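Local coordinates for uncharacterized NTF2-like protein (PDB 3F40) that is of unknown function but carries a SnoaL-like domain of the NTF2 clan and assembles as a pair of subunits, at residues E33-N38 with G97-L102; V62-F67 with I76-M81; S89-L94 with H103-P108. All coordinates share one frame; numbering follows the deposited sequence.

Overall arrangement
Chain order starts with helices 8-20 and 24-29, then reaches strand 35-39, where the first half of interaction 1 lies. Its partner, strand 98-105, comes 59 residues later, so interaction 1 closes the longest loop of the three. Nested inside that loop is interaction 2, which zips up the hairpin of strands 60-69 and 72-81. Interaction 3 follows in series and closes the hairpin of strands 84-95 and 98-105. Its segments alternate with those of interaction 1 along the chain, so the two cross; both also use strand 98-105. All three belong to one mixed sheet. The hydroxyls of Tyr77 and Tyr92 join interactions 2 and 3, and both interactions also touch the second subunit.

Interaction 1. Residues E33-N38 with G97-L102; sequences ENFTFN and GEITSL
The ring of Phe35 lies alongside strand 98-102. Its CE1 reaches CG2 of Ile99 at 3.9 Å, and its CZ meets CB of Leu102 at 3.8 Å. The carbonyl oxygen of Ile99 sits at the ring edge. CG of Phe35 is anti to the backbone N (chi1 166°), which lays the ring beside the backbone of Thr100 to Leu102. An alanine here would remove the ring and would probably loosen the packing against Ile99 and Leu102. Phe37 also lies beside Leu102, with CD2 of the leucine at the edge of its ring. Thr36 and Ser101 pair on the other face, where Thr36 OG1 is 3.5 Å from Ser101 CB.

The two strands run parallel, a pairing that joins strand 35-39 to the long final strand of the NTF2-like sheet. Thr36 N donates to Thr100 O at 3.1 Å, from above the carbonyl plane. Leu102 N to Thr36 O (3.0 Å) and Asn38 N to Leu102 O (2.9 Å) lie nearly along the C=O axes. One water bridges the carbonyls of Asn34 and Thr100. Another links Thr36 OG1, Asn38 ND2 and Leu102 O.

Further out, Thr100 and Ser101 form a classic beta bulge opposite His93. Tyr50 of helix 47-57 stacks on Phe37 and meets the Phe35 ring obliquely.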
loop_
_atom_site.group_PDB
_atom_site.type_symbol
_atom_site.label_atom_id
_atom_site.label_comp_id
_atom_site.label_asym_id
_atom_site.label_seq_id
_atom_site.Cartn_x
_atom_site.Cartn_y
_atom_site.Cartn_z
ATOM N N GLU A 33 0.957 8.432 -22.068
ATOM C CA GLU A 33 0.770 7.502 -23.174
ATOM C C GLU A 33 1.349 6.134 -22.867
ATOM O O GLU A 33 0.750 5.110 -23.188
ATOM C CB GLU A 33 1.398 8.070 -24.467
ATOM C CG GLU A 33 1.338 7.119 -25.643
ATOM C CD GLU A 33 1.435 7.816 -26.984
ATOM O OE1 GLU A 33 0.636 8.742 -27.229
ATOM O OE2 GLU A 33 2.287 7.407 -27.796
ATOM N N ASN A 34 2.512 6.166 -22.233
ATOM C CA ASN A 34 3.346 4.988 -21.942
ATOM C C ASN A 34 3.237 4.542 -20.469
ATOM O O ASN A 34 4.105 3.883 -19.928
ATOM C CB ASN A 34 4.803 5.259 -22.307
ATOM C CG ASN A 34 4.966 5.589 -23.745
ATOM O OD1 ASN A 34 5.529 6.620 -24.091
ATOM N ND2 ASN A 34 4.480 4.722 -24.592
ATOM N N PHE A 35 2.109 4.880 -19.893
ATOM C CA PHE A 35 1.735 4.433 -18.540
ATOM C C PHE A 35 1.926 2.936 -18.412
ATOM O O PHE A 35 1.586 2.170 -19.321
ATOM C CB PHE A 35 0.275 4.788 -18.333
ATOM C CG PHE A 35 -0.399 4.127 -17.150
ATOM C CD1 PHE A 35 -0.359 4.710 -15.899
ATOM C CD2 PHE A 35 -1.104 2.929 -17.312
ATOM C CE1 PHE A 35 -1.013 4.128 -14.849
ATOM C CE2 PHE A 35 -1.747 2.345 -16.254
ATOM C CZ PHE A 35 -1.718 2.960 -15.026
ATOM N N THR A 36 2.442 2.526 -17.266
ATOM C CA THR A 36 2.470 1.127 -16.929
ATOM C C THR A 36 1.613 0.798 -15.730
ATOM O O THR A 36 1.447 1.596 -14.833
ATOM C CB THR A 36 3.904 0.637 -16.636
ATOM O OG1 THR A 36 4.418 1.282 -15.468
ATOM C CG2 THR A 36 4.833 0.912 -17.834
ATOM N N PHE A 37 1.089 -0.410 -15.779
ATOM C CA PHE A 37 0.334 -1.013 -14.688
ATOM C C PHE A 37 1.014 -2.282 -14.220
ATOM O O PHE A 37 1.402 -3.114 -15.043
ATOM C CB PHE A 37 -1.091 -1.382 -15.122
ATOM C CG PHE A 37 -1.845 -2.129 -14.076
ATOM C CD1 PHE A 37 -2.434 -1.443 -13.009
ATOM C CD2 PHE A 37 -1.960 -3.507 -14.121
ATOM C CE1 PHE A 37 -3.118 -2.132 -12.018
ATOM C CE2 PHE A 37 -2.640 -4.192 -13.124
ATOM C CZ PHE A 37 -3.209 -3.506 -12.094
ATOM N N ASN A 38 1.111 -2.447 -12.905
ATOM C CA ASN A 38 1.504 -3.694 -12.269
ATOM C C ASN A 38 0.569 -4.009 -11.145
ATOM O O ASN A 38 0.334 -3.198 -10.266
ATOM C CB ASN A 38 2.885 -3.614 -11.718
ATOM C CG ASN A 38 3.884 -3.765 -12.736
ATOM O OD1 ASN A 38 4.423 -4.890 -12.973
ATOM N ND2 ASN A 38 4.194 -2.688 -13.370
ATOM N N GLY A 97 2.865 16.211 -15.058
ATOM C CA GLY A 97 1.445 16.438 -15.021
ATOM C C GLY A 97 0.595 15.286 -15.440
ATOM O O GLY A 97 -0.598 15.468 -15.715
ATOM N N GLU A 98 1.192 14.095 -15.466
ATOM C CA GLU A 98 0.467 12.856 -15.840
ATOM C C GLU A 98 0.809 11.717 -14.902
ATOM O O GLU A 98 1.874 11.695 -14.312
ATOM C CB GLU A 98 0.818 12.420 -17.257
ATOM C CG GLU A 98 0.728 13.482 -18.341
ATOM C CD GLU A 98 1.197 12.949 -19.668
ATOM O OE1 GLU A 98 2.279 12.336 -19.738
ATOM O OE2 GLU A 98 0.482 13.180 -20.660
ATOM N N ILE A 99 -0.090 10.751 -14.801
ATOM C CA ILE A 99 0.222 9.513 -14.081
ATOM C C ILE A 99 1.022 8.618 -15.010
ATOM O O ILE A 99 0.548 8.285 -16.091
ATOM C CB ILE A 99 -1.078 8.817 -13.611
ATOM C CG1 ILE A 99 -1.901 9.716 -12.693
ATOM C CG2 ILE A 99 -0.751 7.487 -12.912
ATOM C CD1 ILE A 99 -3.344 9.205 -12.461
ATOM N N THR A 100 2.228 8.207 -14.583
ATOM C CA THR A 100 3.089 7.389 -15.427
ATOM C C THR A 100 3.078 5.905 -15.039
ATOM O O THR A 100 3.435 5.064 -15.842
ATOM C CB THR A 100 4.536 7.903 -15.439
ATOM O OG1 THR A 100 5.048 7.833 -14.129
ATOM C CG2 THR A 100 4.621 9.359 -15.981
ATOM N N SER A 101 2.653 5.597 -13.820
ATOM C CA SER A 101 2.550 4.212 -13.390
ATOM C C SER A 101 1.611 4.046 -12.233
ATOM O O SER A 101 1.441 4.932 -11.426
ATOM C CB SER A 101 3.920 3.658 -12.987
ATOM O OG SER A 101 4.471 4.293 -11.869
ATOM N N LEU A 102 1.109 2.821 -12.155
ATOM C CA LEU A 102 0.338 2.326 -11.003
ATOM C C LEU A 102 0.871 0.946 -10.646
ATOM O O LEU A 102 1.014 0.096 -11.519
ATOM C CB LEU A 102 -1.144 2.234 -11.348
ATOM C CG LEU A 102 -2.043 1.536 -10.323
ATOM C CD1 LEU A 102 -1.972 2.167 -8.918
ATOM C CD2 LEU A 102 -3.483 1.539 -10.806
HETATM O O HOH W 1 0.936 11.346 -22.677
HETATM O O HOH W 2 5.489 4.853 -17.642
HETATM O O HOH W 3 3.501 -0.001 -13.176
#

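Interaction 2. Residues V62-F67 with I76-M81; sequences VVHKMF and IYDINM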
loop_
_atom_site.group_PDB
_atom_site.type_symbol
_atom_site.label_atom_id
_atom_site.label_comp_id
_atom_site.label_asym_id
_atom_site.label_seq_id
_atom_site.Cartn_x
_atom_site.Cartn_y
_atom_site.Cartn_z
ATOM N N VAL A 62 -13.397 2.916 -3.319
ATOM C CA VAL A 62 -13.728 3.745 -2.197
ATOM C C VAL A 62 -12.419 4.047 -1.503
ATOM O O VAL A 62 -11.777 3.151 -0.950
ATOM C CB VAL A 62 -14.689 3.073 -1.220
ATOM C CG1 VAL A 62 -14.871 3.957 -0.007
ATOM C CG2 VAL A 62 -16.052 2.732 -1.898
ATOM N N VAL A 63 -12.047 5.320 -1.545
ATOM C CA VAL A 63 -10.770 5.762 -1.000
ATOM C C VAL A 63 -10.922 6.067 0.504
ATOM O O VAL A 63 -11.749 6.918 0.915
ATOM C CB VAL A 63 -10.239 7.024 -1.719
ATOM C CG1 VAL A 63 -8.932 7.486 -1.076
ATOM C CG2 VAL A 63 -10.033 6.785 -3.219
ATOM N N HIS A 64 -10.132 5.369 1.309
ATOM C CA HIS A 64 -10.121 5.529 2.770
ATOM C C HIS A 64 -9.009 6.431 3.253
ATOM O O HIS A 64 -9.176 7.159 4.225
ATOM C CB HIS A 64 -10.028 4.176 3.445
ATOM C CG HIS A 64 -11.266 3.374 3.259
ATOM N ND1 HIS A 64 -11.294 2.157 2.623
ATOM C CD2 HIS A 64 -12.544 3.657 3.596
ATOM C CE1 HIS A 64 -12.538 1.710 2.601
ATOM N NE2 HIS A 64 -13.315 2.607 3.175
ATOM N N LYS A 65 -7.860 6.384 2.600
ATOM C CA LYS A 65 -6.694 7.199 2.983
ATOM C C LYS A 65 -5.909 7.545 1.761
ATOM O O LYS A 65 -5.862 6.776 0.801
ATOM C CB LYS A 65 -5.791 6.453 3.963
ATOM C CG LYS A 65 -6.464 6.082 5.250
ATOM C CD LYS A 65 -5.570 5.222 6.109
ATOM C CE LYS A 65 -6.299 4.677 7.354
ATOM N NZ LYS A 65 -6.609 5.685 8.396
HETATM N N MSE A 66 -5.313 8.724 1.796
HETATM C CA MSE A 66 -4.467 9.196 0.722
HETATM C C MSE A 66 -3.206 9.771 1.314
HETATM O O MSE A 66 -3.250 10.563 2.278
HETATM C CB MSE A 66 -5.208 10.253 -0.071
HETATM C CG MSE A 66 -4.400 10.877 -1.174
HETATM SE SE MSE A 66 -5.518 11.963 -2.236
HETATM C CE MSE A 66 -4.471 11.935 -3.742
ATOM N N PHE A 67 -2.097 9.390 0.710
ATOM C CA PHE A 67 -0.786 9.866 1.066
ATOM C C PHE A 67 -0.086 10.443 -0.144
ATOM O O PHE A 67 -0.301 10.003 -1.259
ATOM C CB PHE A 67 0.134 8.735 1.577
ATOM C CG PHE A 67 -0.417 7.961 2.714
ATOM C CD1 PHE A 67 -1.249 6.889 2.522
ATOM C CD2 PHE A 67 -0.009 8.257 4.012
ATOM C CE1 PHE A 67 -1.717 6.156 3.592
ATOM C CE2 PHE A 67 -0.480 7.523 5.089
ATOM C CZ PHE A 67 -1.352 6.483 4.868
ATOM N N ILE A 76 -5.143 4.078 -0.087
ATOM C CA ILE A 76 -5.690 2.936 0.593
ATOM C C ILE A 76 -7.166 2.939 0.235
ATOM O O ILE A 76 -7.901 3.866 0.555
ATOM C CB ILE A 76 -5.521 3.048 2.118
ATOM C CG1 ILE A 76 -4.047 3.184 2.500
ATOM C CG2 ILE A 76 -6.144 1.870 2.847
ATOM C CD1 ILE A 76 -3.160 2.029 2.073
ATOM N N TYR A 77 -7.580 1.910 -0.489
ATOM C CA TYR A 77 -8.922 1.874 -1.009
ATOM C C TYR A 77 -9.482 0.467 -1.124
ATOM O O TYR A 77 -8.763 -0.515 -1.243
ATOM C CB TYR A 77 -9.017 2.618 -2.348
ATOM C CG TYR A 77 -8.020 2.323 -3.491
ATOM C CD1 TYR A 77 -7.215 1.204 -3.528
ATOM C CD2 TYR A 77 -7.956 3.190 -4.559
ATOM C CE1 TYR A 77 -6.321 0.994 -4.586
ATOM C CE2 TYR A 77 -7.103 3.006 -5.623
ATOM C CZ TYR A 77 -6.277 1.903 -5.638
ATOM O OH TYR A 77 -5.412 1.706 -6.713
ATOM N N ASP A 78 -10.816 0.403 -1.087
ATOM C CA ASP A 78 -11.530 -0.838 -1.355
ATOM C C ASP A 78 -11.870 -0.807 -2.839
ATOM O O ASP A 78 -12.382 0.212 -3.357
ATOM C CB ASP A 78 -12.784 -0.966 -0.509
ATOM C CG ASP A 78 -12.490 -1.225 0.943
ATOM O OD1 ASP A 78 -11.383 -1.657 1.305
ATOM O OD2 ASP A 78 -13.419 -1.021 1.742
ATOM N N ILE A 79 -11.606 -1.914 -3.529
ATOM C CA ILE A 79 -11.920 -2.024 -4.942
ATOM C C ILE A 79 -12.987 -3.098 -5.128
ATOM O O ILE A 79 -12.843 -4.232 -4.679
ATOM C CB ILE A 79 -10.692 -2.380 -5.826
ATOM C CG1 ILE A 79 -9.432 -1.585 -5.441
ATOM C CG2 ILE A 79 -11.057 -2.139 -7.280
ATOM C CD1 ILE A 79 -8.195 -2.015 -6.203
ATOM N N ASN A 80 -14.090 -2.691 -5.721
ATOM C CA ASN A 80 -15.152 -3.623 -6.096
ATOM C C ASN A 80 -14.820 -4.156 -7.481
ATOM O O ASN A 80 -14.870 -3.442 -8.473
ATOM C CB ASN A 80 -16.519 -2.943 -6.043
ATOM C CG ASN A 80 -17.637 -3.918 -6.271
ATOM O OD1 ASN A 80 -17.518 -4.802 -7.094
ATOM N ND2 ASN A 80 -18.725 -3.769 -5.533
HETATM N N MSE A 81 -14.382 -5.408 -7.496
HETATM C CA MSE A 81 -13.983 -6.076 -8.708
HETATM C C MSE A 81 -14.998 -7.179 -8.962
HETATM O O MSE A 81 -14.955 -8.255 -8.349
HETATM C CB MSE A 81 -12.569 -6.624 -8.543
HETATM C CG MSE A 81 -11.535 -5.525 -8.201
HETATM SE SE MSE A 81 -9.747 -6.200 -7.812
HETATM C CE MSE A 81 -9.352 -6.952 -9.508
HETATM O O HOH W 4 -9.530 0.166 1.964
#
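His64 leaves its strand with CG anti to the carbonyl carbon (chi1 -68°), and its ring reaches across to Asp78. CB passes 3.6 Å from Ile76 O. ND1 is 2.7 Å from a water, and this water donates to Asp78 OD1. CE1 comes 3.0 Å from Asp78 OD2, which lies at the ring edge. NE2 stays 3.9 Å from Asp78 OD2, so CE1 does the touching. The ring and carboxylate planes are 73° apart. The carbonyl oxygen of Val62 sits over one face of the ring, offset toward the rim. The nearby carboxylate would probably favour a protonated imidazole.

In a classic beta bulge His64 and Lys65 both face Ile76, and Ile76 O accepts from His64 N at 2.8 Å and Lys65 N at 3.2 Å. The first lies nearly along the C=O axis and the second on a lone pair. Past the bulge, Ile76 N returns a bond to Lys65 O. Before it, Val62 and Asp78 exchange two bonds as an antiparallel hydrogen-bonded pair. Ile76 CG1 touches the edge of the Phe67 ring at CE1, 3.9 Å away.

Lys65 NZ forms a salt bridge with Asp72 of the second subunit, and Ile76 packs on Tyr105 of that subunit. The hairpin lies at one border of the sheet within the chain, with strand 84-95 on its inner side and helix 8-20 against Met66 and Tyr77.

Interaction 3. Residues S89-L94 with H103-P108; sequences SGLYHL and HVYFDP
Strands 89-94 and 103-105 run antiparallel at 167°, with Ser89-Tyr105 and Leu91-His103 as pairs hydrogen-bonded in both directions and Gly90-Val104 as the non-hydrogen-bonded pair between them.

Tyr105 N meets Ser89 O nearly along the C=O axis, at 2.8 Å. That same Ser89 oxygen lies at the edge of the Tyr105 ring, in its plane, 3.4 Å from CD1. CG of Tyr105 is anti to the carbonyl carbon (chi1 -58°), so the ring runs beside Leu91. Its hydroxyl OH ends 4.1 Å from Leu91 CD2.

These strands form the beta hairpin that ends the sheet of this NTF2-like fold in chain order. Gly90 suits the tight spot beside Tyr92, because a CB there would be crowded by CE1 of that ring. On this face Val104 CG2 lies 3.6 Å from Ser89 O and at the edge of the Phe106 ring. At the Leu91-His103 pair a water donates to Leu91 O and sits in the plane of the His103 ring, 2.8 Å from ND1. Leu91 N to His103 O is the straightest of the four backbone bonds, 2.8 Å long with 169° at the hydrogen.

The face bearing Ser89, Leu91 and Tyr105 meets the second subunit. Ser89 OG hydrogen-bonds Ser89 OG of that subunit, and Leu91 packs on its Phe67.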
loop_
_atom_site.group_PDB
_atom_site.type_symbol
_atom_site.label_atom_id
_atom_site.label_comp_id
_atom_site.label_asym_id
_atom_site.label_seq_id
_atom_site.Cartn_x
_atom_site.Cartn_y
_atom_site.Cartn_z
ATOM N N SER A 89 -3.885 -1.356 -1.700
ATOM C CA SER A 89 -3.071 -0.157 -1.663
ATOM C C SER A 89 -2.590 0.117 -3.088
ATOM O O SER A 89 -2.050 -0.763 -3.706
ATOM C CB SER A 89 -1.879 -0.358 -0.724
ATOM O OG SER A 89 -1.059 0.788 -0.710
ATOM N N GLY A 90 -2.779 1.331 -3.575
ATOM C CA GLY A 90 -2.401 1.693 -4.937
ATOM C C GLY A 90 -1.364 2.791 -4.905
ATOM O O GLY A 90 -1.570 3.848 -4.311
ATOM N N LEU A 91 -0.232 2.537 -5.562
ATOM C CA LEU A 91 0.893 3.460 -5.622
ATOM C C LEU A 91 0.973 4.056 -7.029
ATOM O O LEU A 91 1.229 3.357 -8.008
ATOM C CB LEU A 91 2.175 2.713 -5.299
ATOM C CG LEU A 91 3.467 3.492 -5.400
ATOM C CD1 LEU A 91 3.543 4.608 -4.360
ATOM C CD2 LEU A 91 4.651 2.519 -5.261
ATOM N N TYR A 92 0.688 5.353 -7.116
ATOM C CA TYR A 92 0.659 6.104 -8.358
ATOM C C TYR A 92 1.891 6.997 -8.440
ATOM O O TYR A 92 2.168 7.761 -7.494
ATOM C CB TYR A 92 -0.615 6.980 -8.422
ATOM C CG TYR A 92 -1.898 6.221 -8.374
ATOM C CD1 TYR A 92 -2.400 5.731 -7.183
ATOM C CD2 TYR A 92 -2.631 6.006 -9.506
ATOM C CE1 TYR A 92 -3.557 4.969 -7.154
ATOM C CE2 TYR A 92 -3.794 5.233 -9.483
ATOM C CZ TYR A 92 -4.241 4.703 -8.302
ATOM O OH TYR A 92 -5.369 3.921 -8.262
ATOM N N HIS A 93 2.588 6.930 -9.574
ATOM C CA HIS A 93 3.728 7.816 -9.815
ATOM C C HIS A 93 3.317 8.848 -10.866
ATOM O O HIS A 93 2.680 8.485 -11.858
ATOM C CB HIS A 93 4.937 7.026 -10.318
ATOM C CG HIS A 93 6.186 7.834 -10.392
ATOM N ND1 HIS A 93 6.924 8.147 -9.274
ATOM C CD2 HIS A 93 6.835 8.380 -11.452
ATOM C CE1 HIS A 93 7.976 8.862 -9.645
ATOM N NE2 HIS A 93 7.922 9.046 -10.953
ATOM N N LEU A 94 3.697 10.085 -10.626
ATOM C CA LEU A 94 3.354 11.202 -11.530
ATOM C C LEU A 94 4.588 11.931 -11.956
ATOM O O LEU A 94 5.525 12.178 -11.168
ATOM C CB LEU A 94 2.410 12.169 -10.825
ATOM C CG LEU A 94 1.072 11.483 -10.426
ATOM C CD1 LEU A 94 1.101 11.058 -8.970
ATOM C CD2 LEU A 94 -0.162 12.358 -10.707
ATOM N N HIS A 103 1.182 0.765 -9.369
ATOM C CA HIS A 103 1.440 -0.521 -8.789
ATOM C C HIS A 103 0.397 -0.744 -7.707
ATOM O O HIS A 103 0.326 0.067 -6.786
ATOM C CB HIS A 103 2.815 -0.536 -8.131
ATOM C CG HIS A 103 3.939 -0.510 -9.090
ATOM N ND1 HIS A 103 4.291 0.629 -9.786
ATOM C CD2 HIS A 103 4.811 -1.474 -9.468
ATOM C CE1 HIS A 103 5.329 0.352 -10.570
ATOM N NE2 HIS A 103 5.657 -0.921 -10.395
ATOM N N VAL A 104 -0.426 -1.779 -7.858
ATOM C CA VAL A 104 -1.491 -2.040 -6.880
ATOM C C VAL A 104 -1.188 -3.337 -6.134
ATOM O O VAL A 104 -0.728 -4.313 -6.706
ATOM C CB VAL A 104 -2.910 -2.008 -7.555
ATOM C CG1 VAL A 104 -3.106 -3.129 -8.522
ATOM C CG2 VAL A 104 -3.995 -1.977 -6.497
ATOM N N TYR A 105 -1.434 -3.280 -4.842
ATOM C CA TYR A 105 -1.084 -4.335 -3.890
ATOM C C TYR A 105 -2.331 -4.884 -3.228
ATOM O O TYR A 105 -3.040 -4.144 -2.573
ATOM C CB TYR A 105 -0.160 -3.802 -2.795
ATOM C CG TYR A 105 1.123 -3.194 -3.245
ATOM C CD1 TYR A 105 1.170 -1.889 -3.684
ATOM C CD2 TYR A 105 2.299 -3.914 -3.193
ATOM C CE1 TYR A 105 2.368 -1.321 -4.077
ATOM C CE2 TYR A 105 3.487 -3.357 -3.555
ATOM C CZ TYR A 105 3.515 -2.050 -4.023
ATOM O OH TYR A 105 4.713 -1.466 -4.359
ATOM N N PHE A 106 -2.542 -6.180 -3.355
ATOM C CA PHE A 106 -3.631 -6.868 -2.703
ATOM C C PHE A 106 -3.509 -8.364 -2.873
ATOM O O PHE A 106 -2.747 -8.834 -3.713
ATOM C CB PHE A 106 -5.022 -6.398 -3.187
ATOM C CG PHE A 106 -5.323 -6.633 -4.656
ATOM C CD1 PHE A 106 -5.053 -5.655 -5.577
ATOM C CD2 PHE A 106 -5.984 -7.788 -5.072
ATOM C CE1 PHE A 106 -5.369 -5.827 -6.903
ATOM C CE2 PHE A 106 -6.272 -7.956 -6.412
ATOM C CZ PHE A 106 -5.977 -6.969 -7.311
ATOM N N ASP A 107 -4.274 -9.084 -2.062
ATOM C CA ASP A 107 -4.353 -10.544 -2.153
ATOM C C ASP A 107 -5.473 -10.902 -3.139
ATOM O O ASP A 107 -6.650 -10.660 -2.856
ATOM C CB ASP A 107 -4.643 -11.131 -0.775
ATOM C CG ASP A 107 -4.898 -12.621 -0.794
ATOM O OD1 ASP A 107 -4.745 -13.269 -1.845
ATOM O OD2 ASP A 107 -5.276 -13.118 0.310
ATOM N N PRO A 108 -5.144 -11.416 -4.333
ATOM C CA PRO A 108 -6.189 -11.652 -5.313
ATOM C C PRO A 108 -6.898 -12.986 -5.177
ATOM O O PRO A 108 -7.814 -13.268 -5.950
ATOM C CB PRO A 108 -5.397 -11.669 -6.613
ATOM C CG PRO A 108 -4.100 -12.370 -6.189
ATOM C CD PRO A 108 -3.817 -11.788 -4.822
HETATM O O HOH W 5 3.691 3.334 -9.426
#